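Local coordinates for guanine nucleotide exchange protein (Legionella pneumophila, PDB 1XSZ), which probably acts as a guanine nucleotide exchange factor for ADP-ribosylation factor (Arf) GTPases, its Sec7 domain active site being covered by a C-terminal capping domain, at residues A[19-24]-A[329-334]; A[201-206]-A[323-328]; A[205-210]-A[296-301]; A[273-278]-A[307-312]. All coordinates share one frame; numbering follows the deposited sequence. Where two conformers were deposited one is given.

Contact 1. Residues A[19-24]-A[329-334]; sequences NAKPKN and DYEVGD
Lys23 reaches Asp329 through one bend: CG lies anti to the backbone N, and chi3 (-68°) turns CE off the extended line, to 3.3 Å from Asp329 OD1. On the other side Asp329 has CG anti to its carbonyl carbon (chi1 -52°), and although its CB starts away from 19-24, the carboxylate end comes back to the lysine. Lys23 NZ and Asp329 OD1 form a salt bridge of 2.6 Å, a charged hydrogen bond that uses the anti lone pair of OD1, on the side away from OD2. A water adds a second link between the same two residues: it accepts from Lys23 NZ at 2.8 Å and donates to Asp329 O at 2.9 Å. The ammonium is thus tied directly to the carboxylate and, through the water, to the backbone oxygen. Lys21 holds NZ 3.6 Å from Asp329 O, too far for a hydrogen bond. Its charge lies 5.0 Å (NZ to OE2) from that of Glu331, so at most a diffuse attraction is expected there. Asp329 CB itself lies over the centre of the Tyr330 ring, whose OH is hydrogen-bonded to Gly301 O. The contact lies at the surface, where Lys21 occupies the N-cap position of helix 22-35 and Glu331 that of helix 332-351, joining the Sec7 region to the capping region.

Contact 2. Residues A[201-206]-A[323-328]; sequences TSPGYE and NFKATY
The short edge strand 323-325 of the capping domain's antiparallel sheet is zipped here onto strand 204-208, Gly204 facing Lys325, Tyr205 facing Phe324 and Glu206 facing Asn323. Gly204 and Lys325 exchange two backbone bonds, Gly204 N to Lys325 O at 2.8 Å and Lys325 N to Gly204 O at 3.0 Å. Glu206 and Asn323 form the next hydrogen-bonded pair, with Glu206 N to Asn323 O at 3.0 Å and a longer return bond. Their side chains lie alongside each other, pointing the same way, and Asn323 ND2 donates to Glu206 OE2 at 3.2 Å from above the carboxylate plane. Both residues have two modelled conformers, so this last bond is doubtful; Glu206 OE1 forms a salt bridge with Arg295 NE. On the opposite sheet face Tyr205 and Phe324 meet rim to rim, CD1 to CD1 at 3.5 Å, their planes 80° apart and neither ring over the other. Lys325 stays extended beyond CG, which is anti to the backbone N (chi1 -168°), and runs past Ser202 to Thr201. There NZ donates to Thr201 O at 2.9 Å, from 56° out of the carbonyl plane, and weakly to Thr201 OG1 at 3.3 Å. Glu58 OE1 forms a salt bridge with the same ammonium, probably balancing its charge and coupling the sheet edge to the Sec7 region.

Contact 3. Residues A[205-210]-A[296-301]; sequences YELTST and VIIQPG
The Tyr205 ring meets Ile298 obliquely: the backbone oxygen Ile298 O lies 3.6 Å from ring atom CD2, while the same CD2 also packs against Ile298 CB. Further along this side of the sheet the tyrosine OH packs on Ala311 of helix 306-315 and is hydrogen-bonded to Leu335 O. The backbones beside it run antiparallel, the strand axes at 166°, and pair in strict register. Tyr205 and Ile298 are a hydrogen-bonded pair, Tyr205 N to Ile298 O at 2.9 Å and Ile298 N to Tyr205 O at 2.8 Å. Leu207 and Val296 form the next, with Leu207 N to Val296 O at 2.9 Å and Val296 N to Leu207 O also at 2.9 Å. Between them, Glu206 and Ile297 are a non-hydrogen-bonded pair. Here Ile297 CA approaches Tyr205 O at 3.3 Å, a CA-H...O contact, and Glu206 CA does the same to Val296 O. Leu207 takes an unusual chi2 of 95°, well off a staggered value, which puts CD1 4.0 Å from Ile298 CD1 and close to Val296 CB. Tyr205, Leu207, Val296 and Ile298 therefore share one apolar face, where helix 306-315 covers Tyr205 and Ile298 and helix 216-224 touches Val296. On the reverse face Glu206 CG lies 4.2 Å from Ile297 CG1, and the Glu206 carboxylate pairs with Arg295. The arrangement is interior antiparallel pairing within a six-strand sheet, between its fourth and fifth strands in spatial order.

Contact 4. Residues A[273-278]-A[307-312]; sequences AQATIQ and IDLAAK
Leu309 and Ala275 carry this contact, each pointing at the opposite segment: the leucine from the helix down onto the strand, the alanine methyl up toward the helix. With CG anti to the backbone N (chi1 176°), the Leu309 side chain extends from the helix until CG lies 4.0 Å from Ala275 CB. Its CD2 branch goes further and settles on the backbone at the start of the strand, 3.8 Å from the O of Ala273, the residue just before it, and 3.9 Å from Gln274 C. Ala273 CB, also directed at the helix, is 4.3 Å from the same CD2, so this methyl is bracketed by Ala273 and Ala275. One helix position on, Ala310 presents its backbone and methyl to the same alanine: Ala275 CB is 4.0 Å from Ala310 CA and equally 4.0 Å from Ala310 CB. The contact is wholly van der Waals, without a hydrogen bond between the two segments. Small residues permit a close approach, the axes of 274-278 and 307-312 coming within 7.0 Å and crossing at -34°. Although the Gln274 side chain points away from the helix, its backbone N is hydrogen-bonded to Ser306 OG at the helix start. Leu309 also touches Ile239. The strand itself pairs with 260-268 and 295-300, so helix 306-315 runs roughly along an interior strand, the helix-on-sheet packing of a two-layer alpha/beta fold in the capping region.

Contacts 3 and 4 are buried, contact 2 is partly buried, and contact 1 lies at the surface. Contacts 2 and 3 share strand 204-208, bonded along its two edges to different neighbours; contact 4 sets helix 306-315 on the same sheet, one strand beyond 295-300. Tyr205 links these three, since its ring packs near Ala310 and its OH on Ala311. The chemistry shifts with position: purely apolar in contact 4, backbone bonds with apolar side chains in contact 3, backbone bonds plus polar ends in contact 2, and a salt bridge with a water in contact 1. Contact 1 alone has a segment in the Sec7 range, and it abuts contact 2 through Tyr328.

Contact 1. Residues A[19-24]-A[329-334]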
# COMPACT_ATOMS: atom_id res chain seq x y z
N ASN A 19 4.49 5.46 -18.37
CA ASN A 19 4.29 4.01 -18.39
C ASN A 19 5.59 3.22 -18.40
O ASN A 19 5.67 2.15 -17.80
CB ASN A 19 3.39 3.61 -19.56
CG ASN A 19 1.98 4.14 -19.42
OD1 ASN A 19 1.54 4.47 -18.31
ND2 ASN A 19 1.25 4.21 -20.52
N ALA A 20 6.61 3.74 -19.07
CA ALA A 20 7.90 3.06 -19.12
C ALA A 20 8.61 3.17 -17.77
O ALA A 20 9.17 2.20 -17.26
CB ALA A 20 8.77 3.66 -20.22
N LYS A 21 8.57 4.37 -17.20
CA LYS A 21 9.18 4.62 -15.89
C LYS A 21 8.45 5.82 -15.30
O LYS A 21 8.72 6.97 -15.66
CB LYS A 21 10.67 4.93 -16.03
CG LYS A 21 11.38 5.08 -14.69
CD LYS A 21 12.86 5.38 -14.87
CE LYS A 21 13.55 5.55 -13.52
NZ LYS A 21 13.45 4.32 -12.68
N PRO A 22 7.51 5.56 -14.39
CA PRO A 22 6.72 6.62 -13.74
C PRO A 22 7.50 7.87 -13.36
O PRO A 22 7.05 8.99 -13.64
CB PRO A 22 6.14 5.90 -12.52
CG PRO A 22 5.85 4.54 -13.09
CD PRO A 22 7.13 4.24 -13.87
N LYS A 23 8.66 7.71 -12.74
CA LYS A 23 9.46 8.86 -12.34
C LYS A 23 9.78 9.79 -13.50
O LYS A 23 9.81 11.01 -13.33
CB LYS A 23 10.77 8.41 -11.67
CG LYS A 23 11.65 9.58 -11.23
CD LYS A 23 12.97 9.13 -10.62
CE LYS A 23 12.79 8.42 -9.29
NZ LYS A 23 14.12 8.11 -8.67
N ASN A 24 10.03 9.24 -14.68
CA ASN A 24 10.34 10.08 -15.83
C ASN A 24 9.12 10.86 -16.30
O ASN A 24 9.24 12.00 -16.73
CB ASN A 24 10.90 9.24 -16.99
CG ASN A 24 12.28 8.71 -16.70
OD1 ASN A 24 13.06 9.33 -15.98
ND2 ASN A 24 12.61 7.56 -17.28
N ASP A 329 12.09 4.08 -7.91
CA ASP A 329 13.48 4.43 -8.17
C ASP A 329 14.31 3.40 -8.93
O ASP A 329 15.28 3.77 -9.60
CB ASP A 329 14.19 4.73 -6.85
CG ASP A 329 13.45 5.75 -6.01
OD1 ASP A 329 13.31 6.90 -6.46
OD2 ASP A 329 13.02 5.39 -4.89
N TYR A 330 13.95 2.13 -8.84
CA TYR A 330 14.73 1.09 -9.49
C TYR A 330 13.98 0.25 -10.52
O TYR A 330 12.87 -0.22 -10.26
CB TYR A 330 15.32 0.16 -8.43
CG TYR A 330 16.04 0.89 -7.32
CD1 TYR A 330 17.25 1.53 -7.55
CD2 TYR A 330 15.49 0.95 -6.04
CE1 TYR A 330 17.90 2.23 -6.53
CE2 TYR A 330 16.13 1.64 -5.02
CZ TYR A 330 17.33 2.28 -5.27
OH TYR A 330 17.96 2.96 -4.26
N GLU A 331 14.61 0.04 -11.67
CA GLU A 331 14.03 -0.77 -12.74
C GLU A 331 14.03 -2.22 -12.27
O GLU A 331 14.89 -2.63 -11.48
CB GLU A 331 14.84 -0.63 -14.02
CG GLU A 331 15.19 0.81 -14.37
CD GLU A 331 15.91 0.95 -15.69
OE1 GLU A 331 16.80 0.12 -15.98
OE2 GLU A 331 15.59 1.89 -16.45
N VAL A 332 13.08 -3.01 -12.76
CA VAL A 332 12.98 -4.40 -12.35
C VAL A 332 14.26 -5.18 -12.66
O VAL A 332 14.67 -6.05 -11.89
CB VAL A 332 11.74 -5.09 -12.99
CG1 VAL A 332 11.97 -5.35 -14.47
CG2 VAL A 332 11.42 -6.37 -12.25
N GLY A 333 14.91 -4.86 -13.77
CA GLY A 333 16.13 -5.55 -14.13
C GLY A 333 17.22 -5.38 -13.08
O GLY A 333 17.98 -6.31 -12.81
N ASP A 334 17.30 -4.20 -12.48
CA ASP A 334 18.32 -3.97 -11.47
C ASP A 334 18.02 -4.78 -10.21
O ASP A 334 18.93 -5.27 -9.55
CB ASP A 334 18.44 -2.48 -11.16
CG ASP A 334 19.00 -1.70 -12.34
OD1 ASP A 334 20.06 -2.11 -12.87
OD2 ASP A 334 18.40 -0.68 -12.73
O HOH W 1 15.60 6.49 -10.43

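Contact 2. Residues A[201-206]-A[323-328]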
# COMPACT_ATOMS: atom_id res chain seq x y z
N THR A 201 0.49 -7.65 -8.25
CA THR A 201 1.86 -7.64 -7.74
C THR A 201 2.20 -6.28 -7.15
O THR A 201 1.62 -5.27 -7.54
CB THR A 201 2.89 -7.96 -8.84
OG1 THR A 201 2.84 -6.94 -9.85
CG2 THR A 201 2.60 -9.31 -9.48
N SER A 202 3.16 -6.26 -6.22
CA SER A 202 3.58 -5.02 -5.58
C SER A 202 5.06 -4.73 -5.86
O SER A 202 5.83 -5.64 -6.18
CB SER A 202 3.36 -5.10 -4.07
OG SER A 202 1.98 -5.26 -3.77
N PRO A 203 5.47 -3.46 -5.76
CA PRO A 203 6.87 -3.10 -6.00
C PRO A 203 7.84 -3.89 -5.13
O PRO A 203 7.55 -4.21 -3.98
CB PRO A 203 6.90 -1.60 -5.68
CG PRO A 203 5.50 -1.16 -5.96
CD PRO A 203 4.66 -2.27 -5.42
N GLY A 204 9.00 -4.20 -5.71
CA GLY A 204 10.04 -4.91 -4.98
C GLY A 204 10.03 -6.41 -5.15
O GLY A 204 9.62 -6.93 -6.18
N TYR A 205 10.50 -7.10 -4.12
CA TYR A 205 10.55 -8.56 -4.11
C TYR A 205 9.42 -9.10 -3.26
O TYR A 205 9.23 -8.67 -2.12
CB TYR A 205 11.86 -9.06 -3.47
CG TYR A 205 13.14 -8.50 -4.04
CD1 TYR A 205 13.65 -8.98 -5.25
CD2 TYR A 205 13.85 -7.52 -3.37
CE1 TYR A 205 14.84 -8.48 -5.76
CE2 TYR A 205 15.04 -7.01 -3.87
CZ TYR A 205 15.53 -7.50 -5.07
OH TYR A 205 16.72 -7.02 -5.55
N GLU A 206 8.64 -10.03 -3.81
CA GLU A 206 7.59 -10.63 -3.02
C GLU A 206 7.81 -12.12 -2.93
O GLU A 206 8.03 -12.79 -3.95
CB GLU A 206 6.19 -10.40 -3.60
CG GLU A 206 5.11 -10.99 -2.69
CD GLU A 206 3.70 -10.87 -3.23
OE1 GLU A 206 2.77 -11.21 -2.47
OE2 GLU A 206 3.52 -10.45 -4.39
N ASN A 323 7.61 -12.87 -7.21
CA ASN A 323 7.51 -11.77 -8.16
C ASN A 323 8.54 -10.68 -7.93
O ASN A 323 8.87 -10.36 -6.79
CB ASN A 323 6.12 -11.13 -8.06
CG ASN A 323 4.99 -12.14 -8.12
OD1 ASN A 323 4.89 -12.91 -9.07
ND2 ASN A 323 4.14 -12.13 -7.10
N PHE A 324 9.03 -10.12 -9.03
CA PHE A 324 9.97 -9.01 -9.00
C PHE A 324 9.24 -7.87 -9.71
O PHE A 324 8.71 -8.07 -10.80
CB PHE A 324 11.21 -9.31 -9.83
CG PHE A 324 12.01 -10.48 -9.35
CD1 PHE A 324 13.06 -10.30 -8.46
CD2 PHE A 324 11.74 -11.76 -9.82
CE1 PHE A 324 13.85 -11.37 -8.06
CE2 PHE A 324 12.52 -12.85 -9.42
CZ PHE A 324 13.58 -12.65 -8.53
N LYS A 325 9.21 -6.69 -9.10
CA LYS A 325 8.55 -5.55 -9.72
C LYS A 325 9.35 -4.29 -9.44
O LYS A 325 9.89 -4.11 -8.35
CB LYS A 325 7.12 -5.39 -9.17
CG LYS A 325 6.26 -4.40 -9.95
CD LYS A 325 4.86 -4.30 -9.35
CE LYS A 325 3.88 -3.71 -10.34
NZ LYS A 325 2.50 -3.70 -9.78
N ALA A 326 9.43 -3.42 -10.44
CA ALA A 326 10.16 -2.17 -10.29
C ALA A 326 9.61 -1.31 -9.17
O ALA A 326 8.44 -1.42 -8.79
CB ALA A 326 10.10 -1.39 -11.60
N THR A 327 10.47 -0.47 -8.60
CA THR A 327 10.03 0.47 -7.58
C THR A 327 10.08 1.80 -8.30
O THR A 327 10.51 1.87 -9.46
CB THR A 327 10.96 0.53 -6.35
OG1 THR A 327 12.24 1.04 -6.75
CG2 THR A 327 11.12 -0.84 -5.71
N TYR A 328 9.66 2.86 -7.64
CA TYR A 328 9.68 4.18 -8.26
C TYR A 328 11.10 4.57 -8.66
O TYR A 328 11.31 5.29 -9.64
CB TYR A 328 9.11 5.22 -7.29
CG TYR A 328 8.87 6.58 -7.90
CD1 TYR A 328 7.87 6.77 -8.86
CD2 TYR A 328 9.62 7.68 -7.50
CE1 TYR A 328 7.62 8.03 -9.40
CE2 TYR A 328 9.38 8.95 -8.04
CZ TYR A 328 8.38 9.11 -8.98
OH TYR A 328 8.10 10.36 -9.51

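Contact 3. Residues A[205-210]-A[296-301]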
# COMPACT_ATOMS: atom_id res chain seq x y z
N TYR A 205 10.50 -7.10 -4.12
CA TYR A 205 10.55 -8.56 -4.11
C TYR A 205 9.42 -9.10 -3.26
O TYR A 205 9.23 -8.67 -2.12
CB TYR A 205 11.86 -9.06 -3.47
CG TYR A 205 13.14 -8.50 -4.04
CD1 TYR A 205 13.65 -8.98 -5.25
CD2 TYR A 205 13.85 -7.52 -3.37
CE1 TYR A 205 14.84 -8.48 -5.76
CE2 TYR A 205 15.04 -7.01 -3.87
CZ TYR A 205 15.53 -7.50 -5.07
OH TYR A 205 16.72 -7.02 -5.55
N GLU A 206 8.64 -10.03 -3.81
CA GLU A 206 7.59 -10.63 -3.02
C GLU A 206 7.81 -12.12 -2.93
O GLU A 206 8.03 -12.79 -3.95
CB GLU A 206 6.19 -10.40 -3.60
CG GLU A 206 5.11 -10.99 -2.69
CD GLU A 206 3.70 -10.87 -3.23
OE1 GLU A 206 2.77 -11.21 -2.47
OE2 GLU A 206 3.52 -10.45 -4.39
N LEU A 207 7.81 -12.64 -1.71
CA LEU A 207 7.93 -14.06 -1.47
C LEU A 207 6.56 -14.46 -0.95
O LEU A 207 6.01 -13.82 -0.04
CB LEU A 207 9.00 -14.36 -0.41
CG LEU A 207 10.43 -13.96 -0.78
CD1 LEU A 207 10.74 -12.58 -0.23
CD2 LEU A 207 11.41 -14.99 -0.23
N THR A 208 5.97 -15.49 -1.54
CA THR A 208 4.67 -15.95 -1.10
C THR A 208 4.44 -17.34 -1.66
O THR A 208 4.62 -17.58 -2.86
CB THR A 208 3.54 -14.99 -1.55
OG1 THR A 208 2.29 -15.49 -1.06
CG2 THR A 208 3.47 -14.87 -3.08
N SER A 209 4.07 -18.27 -0.79
CA SER A 209 3.83 -19.64 -1.21
C SER A 209 3.14 -20.41 -0.11
O SER A 209 2.99 -19.93 1.01
CB SER A 209 5.16 -20.34 -1.54
OG SER A 209 5.79 -20.76 -0.34
N THR A 210 2.74 -21.64 -0.45
CA THR A 210 2.05 -22.52 0.48
C THR A 210 3.03 -23.18 1.45
O THR A 210 2.61 -23.88 2.37
CB THR A 210 1.30 -23.62 -0.28
OG1 THR A 210 2.21 -24.29 -1.17
CG2 THR A 210 0.15 -23.04 -1.08
N VAL A 296 5.76 -11.85 2.06
CA VAL A 296 6.83 -11.01 2.55
C VAL A 296 7.17 -10.10 1.37
O VAL A 296 7.43 -10.59 0.26
CB VAL A 296 8.08 -11.81 2.97
CG1 VAL A 296 9.20 -10.85 3.35
CG2 VAL A 296 7.74 -12.74 4.14
N ILE A 297 7.12 -8.79 1.59
CA ILE A 297 7.42 -7.83 0.54
C ILE A 297 8.64 -7.03 0.98
O ILE A 297 8.62 -6.39 2.04
CB ILE A 297 6.23 -6.87 0.29
CG1 ILE A 297 5.00 -7.68 -0.15
CG2 ILE A 297 6.60 -5.85 -0.77
CD1 ILE A 297 3.73 -6.85 -0.32
N ILE A 298 9.70 -7.08 0.18
CA ILE A 298 10.95 -6.40 0.48
C ILE A 298 11.22 -5.32 -0.55
O ILE A 298 11.25 -5.60 -1.75
CB ILE A 298 12.12 -7.41 0.49
CG1 ILE A 298 11.82 -8.53 1.49
CG2 ILE A 298 13.42 -6.71 0.83
CD1 ILE A 298 12.86 -9.64 1.51
N GLN A 299 11.41 -4.09 -0.09
CA GLN A 299 11.64 -2.97 -1.00
C GLN A 299 12.85 -2.14 -0.62
O GLN A 299 13.02 -1.76 0.53
CB GLN A 299 10.40 -2.06 -1.01
CG GLN A 299 9.13 -2.78 -1.41
CD GLN A 299 7.88 -1.95 -1.19
OE1 GLN A 299 7.87 -1.02 -0.38
NE2 GLN A 299 6.81 -2.29 -1.89
N PRO A 300 13.70 -1.83 -1.60
CA PRO A 300 14.88 -1.01 -1.31
C PRO A 300 14.49 0.46 -1.25
O PRO A 300 13.56 0.88 -1.94
CB PRO A 300 15.80 -1.31 -2.49
CG PRO A 300 14.83 -1.51 -3.62
CD PRO A 300 13.73 -2.34 -2.99
N GLY A 301 15.18 1.22 -0.41
CA GLY A 301 14.90 2.64 -0.30
C GLY A 301 15.55 3.39 -1.45
O GLY A 301 16.18 2.78 -2.31

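Contact 4. Residues A[273-278]-A[307-312]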
# COMPACT_ATOMS: atom_id res chain seq x y z
N ALA A 273 22.07 2.92 3.58
CA ALA A 273 21.23 2.08 2.73
C ALA A 273 20.01 1.72 3.56
O ALA A 273 20.11 1.54 4.78
CB ALA A 273 21.99 0.82 2.32
N GLN A 274 18.86 1.61 2.91
CA GLN A 274 17.63 1.26 3.61
C GLN A 274 16.77 0.28 2.83
O GLN A 274 16.84 0.21 1.61
CB GLN A 274 16.81 2.52 3.92
CG GLN A 274 17.33 3.33 5.10
CD GLN A 274 16.42 4.49 5.46
OE1 GLN A 274 16.59 5.14 6.49
NE2 GLN A 274 15.43 4.76 4.60
N ALA A 275 15.96 -0.47 3.56
CA ALA A 275 15.06 -1.44 2.95
C ALA A 275 13.92 -1.69 3.93
O ALA A 275 14.11 -1.65 5.14
CB ALA A 275 15.80 -2.74 2.65
N THR A 276 12.73 -1.93 3.40
CA THR A 276 11.59 -2.23 4.24
C THR A 276 11.14 -3.66 3.98
O THR A 276 11.26 -4.17 2.85
CB THR A 276 10.39 -1.29 3.98
OG1 THR A 276 10.04 -1.33 2.60
CG2 THR A 276 10.74 0.13 4.40
N ILE A 277 10.64 -4.30 5.02
CA ILE A 277 10.17 -5.67 4.92
C ILE A 277 8.79 -5.75 5.54
O ILE A 277 8.63 -5.53 6.74
CB ILE A 277 11.13 -6.65 5.65
CG1 ILE A 277 12.54 -6.53 5.07
CG2 ILE A 277 10.61 -8.07 5.52
CD1 ILE A 277 13.55 -7.43 5.76
N GLN A 278 7.80 -6.04 4.71
CA GLN A 278 6.42 -6.17 5.17
C GLN A 278 6.06 -7.63 5.31
O GLN A 278 6.43 -8.45 4.47
CB GLN A 278 5.46 -5.53 4.16
CG GLN A 278 5.73 -4.09 3.85
CD GLN A 278 4.88 -3.61 2.69
OE1 GLN A 278 3.65 -3.73 2.72
NE2 GLN A 278 5.52 -3.08 1.67
N ILE A 307 19.54 -1.09 -2.82
CA ILE A 307 19.21 -2.24 -3.64
C ILE A 307 19.94 -3.49 -3.17
O ILE A 307 19.36 -4.57 -3.12
CB ILE A 307 19.52 -1.96 -5.13
CG1 ILE A 307 19.02 -3.12 -5.99
CG2 ILE A 307 21.01 -1.75 -5.33
CD1 ILE A 307 19.02 -2.82 -7.48
N ASP A 308 21.21 -3.35 -2.80
CA ASP A 308 21.97 -4.50 -2.34
C ASP A 308 21.47 -5.00 -0.98
O ASP A 308 21.44 -6.21 -0.73
CB ASP A 308 23.46 -4.16 -2.25
CG ASP A 308 24.05 -3.82 -3.60
OD1 ASP A 308 23.83 -4.60 -4.56
OD2 ASP A 308 24.72 -2.78 -3.71
N LEU A 309 21.05 -4.08 -0.12
CA LEU A 309 20.54 -4.47 1.19
C LEU A 309 19.24 -5.26 1.03
O LEU A 309 19.05 -6.31 1.65
CB LEU A 309 20.29 -3.23 2.06
CG LEU A 309 19.67 -3.48 3.44
CD1 LEU A 309 20.54 -4.42 4.26
CD2 LEU A 309 19.51 -2.15 4.16
N ALA A 310 18.34 -4.76 0.20
CA ALA A 310 17.07 -5.45 -0.04
C ALA A 310 17.31 -6.81 -0.70
O ALA A 310 16.69 -7.81 -0.33
CB ALA A 310 16.18 -4.58 -0.92
N ALA A 311 18.22 -6.84 -1.67
CA ALA A 311 18.53 -8.08 -2.39
C ALA A 311 19.11 -9.13 -1.45
O ALA A 311 18.80 -10.32 -1.58
CB ALA A 311 19.50 -7.80 -3.53
N LYS A 312 19.95 -8.70 -0.52
CA LYS A 312 20.55 -9.63 0.44
C LYS A 312 19.48 -10.24 1.33
O LYS A 312 19.48 -11.44 1.59
CB LYS A 312 21.59 -8.92 1.30
CG LYS A 312 22.86 -8.55 0.56
CD LYS A 312 23.85 -7.84 1.47
CE LYS A 312 25.07 -7.39 0.69
NZ LYS A 312 26.04 -6.66 1.56